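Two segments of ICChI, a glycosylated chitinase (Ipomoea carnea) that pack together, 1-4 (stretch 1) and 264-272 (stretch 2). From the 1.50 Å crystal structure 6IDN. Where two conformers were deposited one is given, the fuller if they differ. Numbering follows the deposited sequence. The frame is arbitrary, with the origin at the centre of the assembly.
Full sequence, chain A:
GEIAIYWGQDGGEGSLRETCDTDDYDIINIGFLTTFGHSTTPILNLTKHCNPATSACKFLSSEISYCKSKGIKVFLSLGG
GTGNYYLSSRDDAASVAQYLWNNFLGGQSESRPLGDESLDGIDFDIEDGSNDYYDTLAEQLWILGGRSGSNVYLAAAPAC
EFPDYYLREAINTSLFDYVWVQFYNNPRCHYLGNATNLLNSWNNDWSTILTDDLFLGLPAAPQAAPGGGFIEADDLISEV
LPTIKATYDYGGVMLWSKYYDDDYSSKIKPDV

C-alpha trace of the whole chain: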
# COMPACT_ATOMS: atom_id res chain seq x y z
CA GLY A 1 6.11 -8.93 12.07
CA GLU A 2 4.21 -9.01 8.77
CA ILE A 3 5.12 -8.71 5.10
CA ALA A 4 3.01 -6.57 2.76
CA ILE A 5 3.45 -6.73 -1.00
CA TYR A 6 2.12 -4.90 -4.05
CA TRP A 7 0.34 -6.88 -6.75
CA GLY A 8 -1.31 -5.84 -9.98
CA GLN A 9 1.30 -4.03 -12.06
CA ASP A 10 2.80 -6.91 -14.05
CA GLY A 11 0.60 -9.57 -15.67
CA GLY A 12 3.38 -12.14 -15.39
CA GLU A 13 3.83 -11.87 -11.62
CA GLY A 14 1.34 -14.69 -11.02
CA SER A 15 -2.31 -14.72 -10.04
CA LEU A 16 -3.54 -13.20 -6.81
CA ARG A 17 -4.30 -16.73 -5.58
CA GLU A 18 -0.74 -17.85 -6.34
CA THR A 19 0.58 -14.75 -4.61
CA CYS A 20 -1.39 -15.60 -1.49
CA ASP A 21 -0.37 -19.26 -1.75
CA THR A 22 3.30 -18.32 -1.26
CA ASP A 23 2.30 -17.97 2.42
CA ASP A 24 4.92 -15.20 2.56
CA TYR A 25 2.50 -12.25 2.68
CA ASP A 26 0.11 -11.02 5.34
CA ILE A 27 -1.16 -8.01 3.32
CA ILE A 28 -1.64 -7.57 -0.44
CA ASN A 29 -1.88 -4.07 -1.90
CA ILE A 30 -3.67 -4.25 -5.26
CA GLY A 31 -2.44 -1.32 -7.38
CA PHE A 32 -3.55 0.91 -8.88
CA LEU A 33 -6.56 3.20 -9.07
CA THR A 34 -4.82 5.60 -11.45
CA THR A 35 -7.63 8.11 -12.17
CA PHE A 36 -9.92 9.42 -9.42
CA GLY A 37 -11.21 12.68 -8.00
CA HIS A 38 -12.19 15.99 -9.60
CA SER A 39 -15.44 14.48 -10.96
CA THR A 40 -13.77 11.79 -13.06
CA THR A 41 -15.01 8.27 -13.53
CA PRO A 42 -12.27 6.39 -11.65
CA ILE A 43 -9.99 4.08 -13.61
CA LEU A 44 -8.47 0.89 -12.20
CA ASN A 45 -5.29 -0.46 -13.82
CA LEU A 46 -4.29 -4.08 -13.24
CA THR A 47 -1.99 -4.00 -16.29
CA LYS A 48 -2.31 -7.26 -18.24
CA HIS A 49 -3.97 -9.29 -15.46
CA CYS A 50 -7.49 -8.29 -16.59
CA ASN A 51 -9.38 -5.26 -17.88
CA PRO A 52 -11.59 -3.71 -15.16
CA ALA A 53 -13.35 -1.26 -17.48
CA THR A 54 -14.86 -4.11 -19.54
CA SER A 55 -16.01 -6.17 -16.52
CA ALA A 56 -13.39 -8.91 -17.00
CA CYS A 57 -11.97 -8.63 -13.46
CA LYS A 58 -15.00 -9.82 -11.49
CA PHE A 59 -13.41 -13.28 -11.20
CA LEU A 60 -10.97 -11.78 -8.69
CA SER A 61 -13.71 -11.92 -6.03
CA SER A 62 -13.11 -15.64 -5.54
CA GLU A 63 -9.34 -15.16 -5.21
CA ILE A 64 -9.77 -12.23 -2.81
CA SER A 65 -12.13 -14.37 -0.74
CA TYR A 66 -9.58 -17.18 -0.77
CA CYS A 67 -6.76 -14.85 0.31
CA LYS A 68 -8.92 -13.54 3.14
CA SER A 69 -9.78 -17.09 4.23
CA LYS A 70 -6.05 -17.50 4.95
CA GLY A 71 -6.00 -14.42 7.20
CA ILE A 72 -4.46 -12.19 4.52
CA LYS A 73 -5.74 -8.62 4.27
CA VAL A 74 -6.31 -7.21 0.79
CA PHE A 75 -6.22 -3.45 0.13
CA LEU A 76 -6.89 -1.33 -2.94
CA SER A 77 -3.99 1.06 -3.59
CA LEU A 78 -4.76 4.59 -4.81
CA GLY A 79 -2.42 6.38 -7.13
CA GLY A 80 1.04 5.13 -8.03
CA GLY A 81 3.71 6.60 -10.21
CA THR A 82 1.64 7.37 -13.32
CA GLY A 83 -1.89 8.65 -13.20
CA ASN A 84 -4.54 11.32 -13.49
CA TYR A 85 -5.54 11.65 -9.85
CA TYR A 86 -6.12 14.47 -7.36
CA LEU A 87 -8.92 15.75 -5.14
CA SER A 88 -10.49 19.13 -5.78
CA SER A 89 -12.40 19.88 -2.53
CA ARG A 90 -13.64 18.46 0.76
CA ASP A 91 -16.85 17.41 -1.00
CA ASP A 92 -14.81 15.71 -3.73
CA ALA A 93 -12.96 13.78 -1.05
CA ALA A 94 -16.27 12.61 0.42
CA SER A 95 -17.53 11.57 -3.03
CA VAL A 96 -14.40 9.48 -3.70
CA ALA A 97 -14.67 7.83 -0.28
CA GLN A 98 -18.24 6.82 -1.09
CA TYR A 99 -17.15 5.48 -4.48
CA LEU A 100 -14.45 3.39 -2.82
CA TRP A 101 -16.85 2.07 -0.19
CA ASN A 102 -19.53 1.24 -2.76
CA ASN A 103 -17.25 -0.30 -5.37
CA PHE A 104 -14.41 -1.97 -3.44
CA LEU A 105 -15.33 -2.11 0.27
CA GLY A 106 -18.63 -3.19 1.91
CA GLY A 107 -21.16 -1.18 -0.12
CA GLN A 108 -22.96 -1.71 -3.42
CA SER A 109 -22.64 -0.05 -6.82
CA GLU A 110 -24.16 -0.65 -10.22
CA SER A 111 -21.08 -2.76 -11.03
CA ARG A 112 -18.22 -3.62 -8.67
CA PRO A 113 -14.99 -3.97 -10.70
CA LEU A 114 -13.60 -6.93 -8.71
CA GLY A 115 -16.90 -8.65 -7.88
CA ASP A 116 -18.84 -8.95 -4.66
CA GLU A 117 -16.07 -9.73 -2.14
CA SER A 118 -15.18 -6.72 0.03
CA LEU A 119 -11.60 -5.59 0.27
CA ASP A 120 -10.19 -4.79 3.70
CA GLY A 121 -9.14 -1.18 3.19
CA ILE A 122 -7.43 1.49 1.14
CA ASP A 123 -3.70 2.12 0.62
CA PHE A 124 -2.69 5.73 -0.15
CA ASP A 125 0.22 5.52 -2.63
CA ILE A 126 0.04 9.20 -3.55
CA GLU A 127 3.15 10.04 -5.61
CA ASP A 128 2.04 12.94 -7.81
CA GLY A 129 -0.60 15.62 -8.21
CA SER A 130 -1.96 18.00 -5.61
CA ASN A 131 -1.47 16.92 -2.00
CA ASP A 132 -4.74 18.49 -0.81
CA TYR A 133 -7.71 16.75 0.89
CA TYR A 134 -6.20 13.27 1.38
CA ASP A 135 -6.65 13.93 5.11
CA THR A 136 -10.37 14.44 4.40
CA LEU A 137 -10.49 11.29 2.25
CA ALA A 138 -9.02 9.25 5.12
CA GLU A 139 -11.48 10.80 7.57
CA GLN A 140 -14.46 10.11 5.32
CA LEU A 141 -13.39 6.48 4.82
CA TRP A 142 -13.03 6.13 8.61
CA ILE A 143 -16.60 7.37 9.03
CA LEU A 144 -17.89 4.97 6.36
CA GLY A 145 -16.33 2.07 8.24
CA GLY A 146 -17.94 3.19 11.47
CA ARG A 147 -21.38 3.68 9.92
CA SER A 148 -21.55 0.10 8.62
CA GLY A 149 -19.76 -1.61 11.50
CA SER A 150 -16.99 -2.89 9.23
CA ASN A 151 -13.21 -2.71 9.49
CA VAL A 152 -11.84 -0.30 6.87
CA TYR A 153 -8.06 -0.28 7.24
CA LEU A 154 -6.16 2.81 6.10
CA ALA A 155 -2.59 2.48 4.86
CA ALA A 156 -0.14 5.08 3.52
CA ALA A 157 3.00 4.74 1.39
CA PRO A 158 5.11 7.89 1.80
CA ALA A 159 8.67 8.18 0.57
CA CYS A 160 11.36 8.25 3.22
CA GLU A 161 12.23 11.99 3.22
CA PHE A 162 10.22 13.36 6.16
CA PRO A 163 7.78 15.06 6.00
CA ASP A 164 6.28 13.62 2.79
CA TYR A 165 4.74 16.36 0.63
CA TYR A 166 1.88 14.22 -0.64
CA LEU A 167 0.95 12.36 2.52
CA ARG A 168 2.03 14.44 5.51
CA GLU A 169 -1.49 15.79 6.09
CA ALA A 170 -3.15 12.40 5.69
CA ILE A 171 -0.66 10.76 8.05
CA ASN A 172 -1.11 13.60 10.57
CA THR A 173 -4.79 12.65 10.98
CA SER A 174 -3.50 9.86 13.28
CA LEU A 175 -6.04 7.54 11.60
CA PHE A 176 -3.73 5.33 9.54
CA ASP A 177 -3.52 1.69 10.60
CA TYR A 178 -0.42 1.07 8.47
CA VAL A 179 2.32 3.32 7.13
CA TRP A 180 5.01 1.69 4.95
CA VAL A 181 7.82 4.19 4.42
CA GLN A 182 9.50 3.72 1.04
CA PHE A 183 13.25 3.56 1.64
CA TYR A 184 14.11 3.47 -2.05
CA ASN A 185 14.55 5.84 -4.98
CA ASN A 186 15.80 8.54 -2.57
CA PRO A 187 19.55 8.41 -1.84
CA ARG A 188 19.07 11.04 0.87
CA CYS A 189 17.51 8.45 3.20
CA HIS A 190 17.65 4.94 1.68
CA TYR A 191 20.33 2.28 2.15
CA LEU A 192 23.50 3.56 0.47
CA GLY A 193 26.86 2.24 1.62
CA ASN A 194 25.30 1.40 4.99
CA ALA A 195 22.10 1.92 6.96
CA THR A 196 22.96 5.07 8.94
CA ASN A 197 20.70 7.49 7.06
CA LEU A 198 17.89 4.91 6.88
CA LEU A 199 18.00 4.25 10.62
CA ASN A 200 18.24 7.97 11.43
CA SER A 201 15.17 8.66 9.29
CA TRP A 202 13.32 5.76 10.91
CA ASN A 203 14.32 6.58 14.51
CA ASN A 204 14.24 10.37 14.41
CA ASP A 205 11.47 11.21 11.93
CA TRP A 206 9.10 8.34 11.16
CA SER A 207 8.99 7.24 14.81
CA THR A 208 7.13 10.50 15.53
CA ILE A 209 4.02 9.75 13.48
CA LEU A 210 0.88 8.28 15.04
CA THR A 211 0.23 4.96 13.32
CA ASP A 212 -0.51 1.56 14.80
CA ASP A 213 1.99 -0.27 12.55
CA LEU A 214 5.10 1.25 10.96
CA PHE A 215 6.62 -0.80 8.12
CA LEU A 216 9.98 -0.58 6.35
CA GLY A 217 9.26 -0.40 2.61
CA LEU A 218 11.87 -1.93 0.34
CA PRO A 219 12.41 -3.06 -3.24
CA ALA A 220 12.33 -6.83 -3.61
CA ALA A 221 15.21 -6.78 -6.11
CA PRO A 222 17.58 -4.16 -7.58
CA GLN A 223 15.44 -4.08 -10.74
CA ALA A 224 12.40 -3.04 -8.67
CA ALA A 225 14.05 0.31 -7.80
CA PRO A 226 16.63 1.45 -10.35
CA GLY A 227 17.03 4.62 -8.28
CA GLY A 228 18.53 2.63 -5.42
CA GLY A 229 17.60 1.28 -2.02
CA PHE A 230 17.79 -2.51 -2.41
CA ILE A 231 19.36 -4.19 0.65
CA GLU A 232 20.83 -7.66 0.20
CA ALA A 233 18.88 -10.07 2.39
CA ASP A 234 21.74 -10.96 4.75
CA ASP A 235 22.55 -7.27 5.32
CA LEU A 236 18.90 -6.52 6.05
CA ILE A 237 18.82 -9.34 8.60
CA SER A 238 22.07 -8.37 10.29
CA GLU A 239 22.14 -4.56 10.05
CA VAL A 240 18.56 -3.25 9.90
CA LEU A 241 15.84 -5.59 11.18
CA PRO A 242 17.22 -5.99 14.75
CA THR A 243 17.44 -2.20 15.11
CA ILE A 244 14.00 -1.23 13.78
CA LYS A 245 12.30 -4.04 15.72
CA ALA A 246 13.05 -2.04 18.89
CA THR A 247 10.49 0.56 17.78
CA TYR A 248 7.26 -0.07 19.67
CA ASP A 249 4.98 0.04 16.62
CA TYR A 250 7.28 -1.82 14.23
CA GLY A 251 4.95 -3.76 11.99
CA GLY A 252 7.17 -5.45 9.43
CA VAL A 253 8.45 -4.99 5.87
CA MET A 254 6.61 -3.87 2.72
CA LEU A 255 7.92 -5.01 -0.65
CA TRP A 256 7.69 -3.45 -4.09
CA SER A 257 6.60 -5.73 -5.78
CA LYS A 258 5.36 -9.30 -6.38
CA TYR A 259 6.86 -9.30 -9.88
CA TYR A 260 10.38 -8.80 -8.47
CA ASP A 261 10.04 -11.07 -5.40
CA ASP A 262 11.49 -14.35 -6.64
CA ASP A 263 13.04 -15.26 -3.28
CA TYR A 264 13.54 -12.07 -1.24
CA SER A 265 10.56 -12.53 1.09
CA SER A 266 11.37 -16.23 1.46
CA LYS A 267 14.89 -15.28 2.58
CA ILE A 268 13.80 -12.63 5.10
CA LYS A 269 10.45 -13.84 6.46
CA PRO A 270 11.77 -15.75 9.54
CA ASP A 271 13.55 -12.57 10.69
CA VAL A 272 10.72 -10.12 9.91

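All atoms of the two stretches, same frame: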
# COMPACT_ATOMS: atom_id res chain seq x y z
N GLY A 1 6.17 -9.85 13.19
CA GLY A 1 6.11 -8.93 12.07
C GLY A 1 5.41 -9.52 10.86
O GLY A 1 5.29 -10.74 10.74
N GLU A 2 4.95 -8.64 9.97
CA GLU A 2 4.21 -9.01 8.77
C GLU A 2 4.97 -8.56 7.53
O GLU A 2 5.83 -7.68 7.59
CB GLU A 2 2.81 -8.38 8.77
CG GLU A 2 1.89 -8.91 9.84
CD GLU A 2 0.49 -8.33 9.75
OE1 GLU A 2 0.36 -7.09 9.77
OE2 GLU A 2 -0.47 -9.11 9.70
N ILE A 3 4.65 -9.17 6.40
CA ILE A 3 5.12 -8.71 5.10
C ILE A 3 3.92 -8.28 4.27
O ILE A 3 2.95 -9.04 4.14
CB ILE A 3 5.93 -9.79 4.36
CG1 ILE A 3 7.19 -10.12 5.16
CG2 ILE A 3 6.29 -9.30 2.96
CD1 ILE A 3 8.08 -11.16 4.50
N ALA A 4 3.98 -7.07 3.72
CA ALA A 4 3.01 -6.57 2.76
C ALA A 4 3.67 -6.52 1.39
O ALA A 4 4.86 -6.24 1.29
CB ALA A 4 2.52 -5.17 3.12
N TYR A 264 13.15 -13.00 -2.29
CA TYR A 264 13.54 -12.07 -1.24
C TYR A 264 12.71 -12.30 0.02
O TYR A 264 13.27 -12.49 1.11
CB TYR A 264 13.39 -10.63 -1.73
CG TYR A 264 14.10 -9.59 -0.87
CD1 TYR A 264 15.48 -9.55 -0.78
CD2 TYR A 264 13.37 -8.62 -0.17
CE1 TYR A 264 16.13 -8.59 -0.02
CE2 TYR A 264 14.02 -7.66 0.60
CZ TYR A 264 15.39 -7.65 0.66
OH TYR A 264 16.04 -6.69 1.42
N SER A 265 11.38 -12.33 -0.10
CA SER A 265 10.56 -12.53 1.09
C SER A 265 10.80 -13.90 1.72
O SER A 265 10.75 -14.04 2.94
CB SER A 265 9.07 -12.33 0.78
OG SER A 265 8.62 -13.23 -0.23
N SER A 266 11.06 -14.92 0.90
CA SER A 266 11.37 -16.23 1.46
C SER A 266 12.65 -16.17 2.29
O SER A 266 12.75 -16.84 3.32
CB SER A 266 11.50 -17.27 0.35
OG SER A 266 10.25 -17.53 -0.27
N LYS A 267 13.62 -15.37 1.86
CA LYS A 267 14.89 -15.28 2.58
C LYS A 267 14.76 -14.49 3.87
O LYS A 267 15.51 -14.75 4.82
CB LYS A 267 15.96 -14.63 1.69
CG LYS A 267 16.52 -15.49 0.58
CD LYS A 267 17.44 -14.66 -0.31
CE LYS A 267 17.89 -15.43 -1.53
NZ LYS A 267 18.72 -16.59 -1.14
N ILE A 268 13.86 -13.51 3.94
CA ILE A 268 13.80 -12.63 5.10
C ILE A 268 12.67 -12.96 6.07
O ILE A 268 12.73 -12.54 7.23
CB ILE A 268 13.72 -11.14 4.68
CG1 ILE A 268 12.37 -10.82 4.02
CG2 ILE A 268 14.89 -10.78 3.77
CD1 ILE A 268 12.14 -9.33 3.78
N LYS A 269 11.65 -13.70 5.64
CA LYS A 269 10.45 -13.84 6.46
C LYS A 269 10.72 -14.31 7.89
O LYS A 269 10.17 -13.70 8.82
CB LYS A 269 9.42 -14.76 5.79
CG LYS A 269 8.08 -14.80 6.55
CD LYS A 269 6.90 -15.12 5.65
CE LYS A 269 5.57 -15.00 6.39
NZ LYS A 269 5.05 -13.59 6.51
N PRO A 270 11.56 -15.33 8.14
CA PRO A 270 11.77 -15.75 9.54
C PRO A 270 12.28 -14.64 10.44
O PRO A 270 12.01 -14.67 11.64
CB PRO A 270 12.79 -16.89 9.41
CG PRO A 270 12.65 -17.38 8.03
CD PRO A 270 12.30 -16.19 7.20
N ASP A 271 12.99 -13.65 9.89
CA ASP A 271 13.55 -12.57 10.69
C ASP A 271 12.68 -11.32 10.70
O ASP A 271 13.01 -10.37 11.42
CB ASP A 271 14.95 -12.22 10.17
CG ASP A 271 15.96 -13.32 10.45
OD1 ASP A 271 16.31 -13.52 11.63
OD2 ASP A 271 16.39 -14.01 9.50
N VAL A 272 11.59 -11.30 9.95
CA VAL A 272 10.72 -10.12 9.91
C VAL A 272 9.84 -10.12 11.15
O VAL A 272 9.45 -11.18 11.65
CB VAL A 272 9.89 -10.09 8.61
CG1 VAL A 272 8.70 -9.13 8.74
CG2 VAL A 272 10.78 -9.69 7.45
OXT VAL A 272 9.50 -9.06 11.70
O HOH W 1 6.36 -12.17 8.57

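The first and last residues of the chain meet here. Residues 2-4 of the amino-terminal stretch form the start of a β-strand, with Glu2, Ile3 and Ala4 in extended conformation. The carboxy-terminal stretch is helical from Tyr264, its turns held by Ile268 N to Tyr264 O (3.1 Å) and Lys269 N to Ser265 O (2.9 Å). The coil then tightens into a 3-10 segment over residues 269-271, where Asp271 N donates to Ile268 O (2.9 Å) and Val272 N to Lys269 O (3.0 Å). Gly1 CA and Val272 CA lie 5.2 Å apart, the nearest pairing of the two backbones. No direct hydrogen bond joins the two stretches; they are held by apolar packing, a long salt bridge between the termini and one bridging water, and together bury 292 Å².

Ile3 is the centre of the packing and has the largest covered area, 102 Å². Its CA-to-CB bond points toward the helical stretch, and chi1 m with chi2 t extends the side chain so that CD1 reaches in among Ser265, Ile268 and Lys269. Ile3 CD1 lies 4.0 Å from Ser265 CB, 4.1 Å from Lys269 CB and 4.3 Å from Ile268 CG1, while Ile3 CG1 is 4.0 Å from Val272 CG1. A long, branched hydrocarbon can meet all four residues at once, and no polar group is left unpaired at its tip. The small Ser265 offers its CB to the isoleucine, while its OG is hydrogen-bonded elsewhere in the structure. Ile268 starts sideways, but its end comes nearer, and its chi1 p, chi2 t side chain adds a modest apolar contact.

Val272 is the second main element, with 76 Å² covered. Its CA-to-CB bond points toward stretch 1; besides touching Ile3, Val272 CG1 packs against the backbone at 3.4 Å from Glu2 O. The CA-to-CB bond of Glu2 points away, as alternation along a strand requires when that of Ile3 points toward the other stretch, and Glu2 contributes to the contact mainly through its backbone.

The opposite charges of the two chain ends lie near each other: Gly1 N and Val272 OXT are 3.7 Å apart, a long salt bridge. Gly1 CA also lies 3.4 Å from Val272 OXT. Glycine suits this site because an ideal CB would point toward the other stretch and fall 2.1 Å from Val272 OXT, a clash.

Lys269 serves two purposes. Its CB packs against Ile3 CD1, and its aliphatic chain has chi1 to chi3 all t and chi4 p. Its CA-to-CB bond lies sideways, but the end of the chain comes nearer to stretch 1, within reach of a water. This water accepts a hydrogen bond from Lys269 NZ (2.8 Å) and donates one to Gly1 O (2.8 Å), linking the stretches; NZ is also hydrogen-bonded elsewhere in the structure. Tyr264, Ser266, Lys267, Pro270 and Asp271 make no contact with stretch 1.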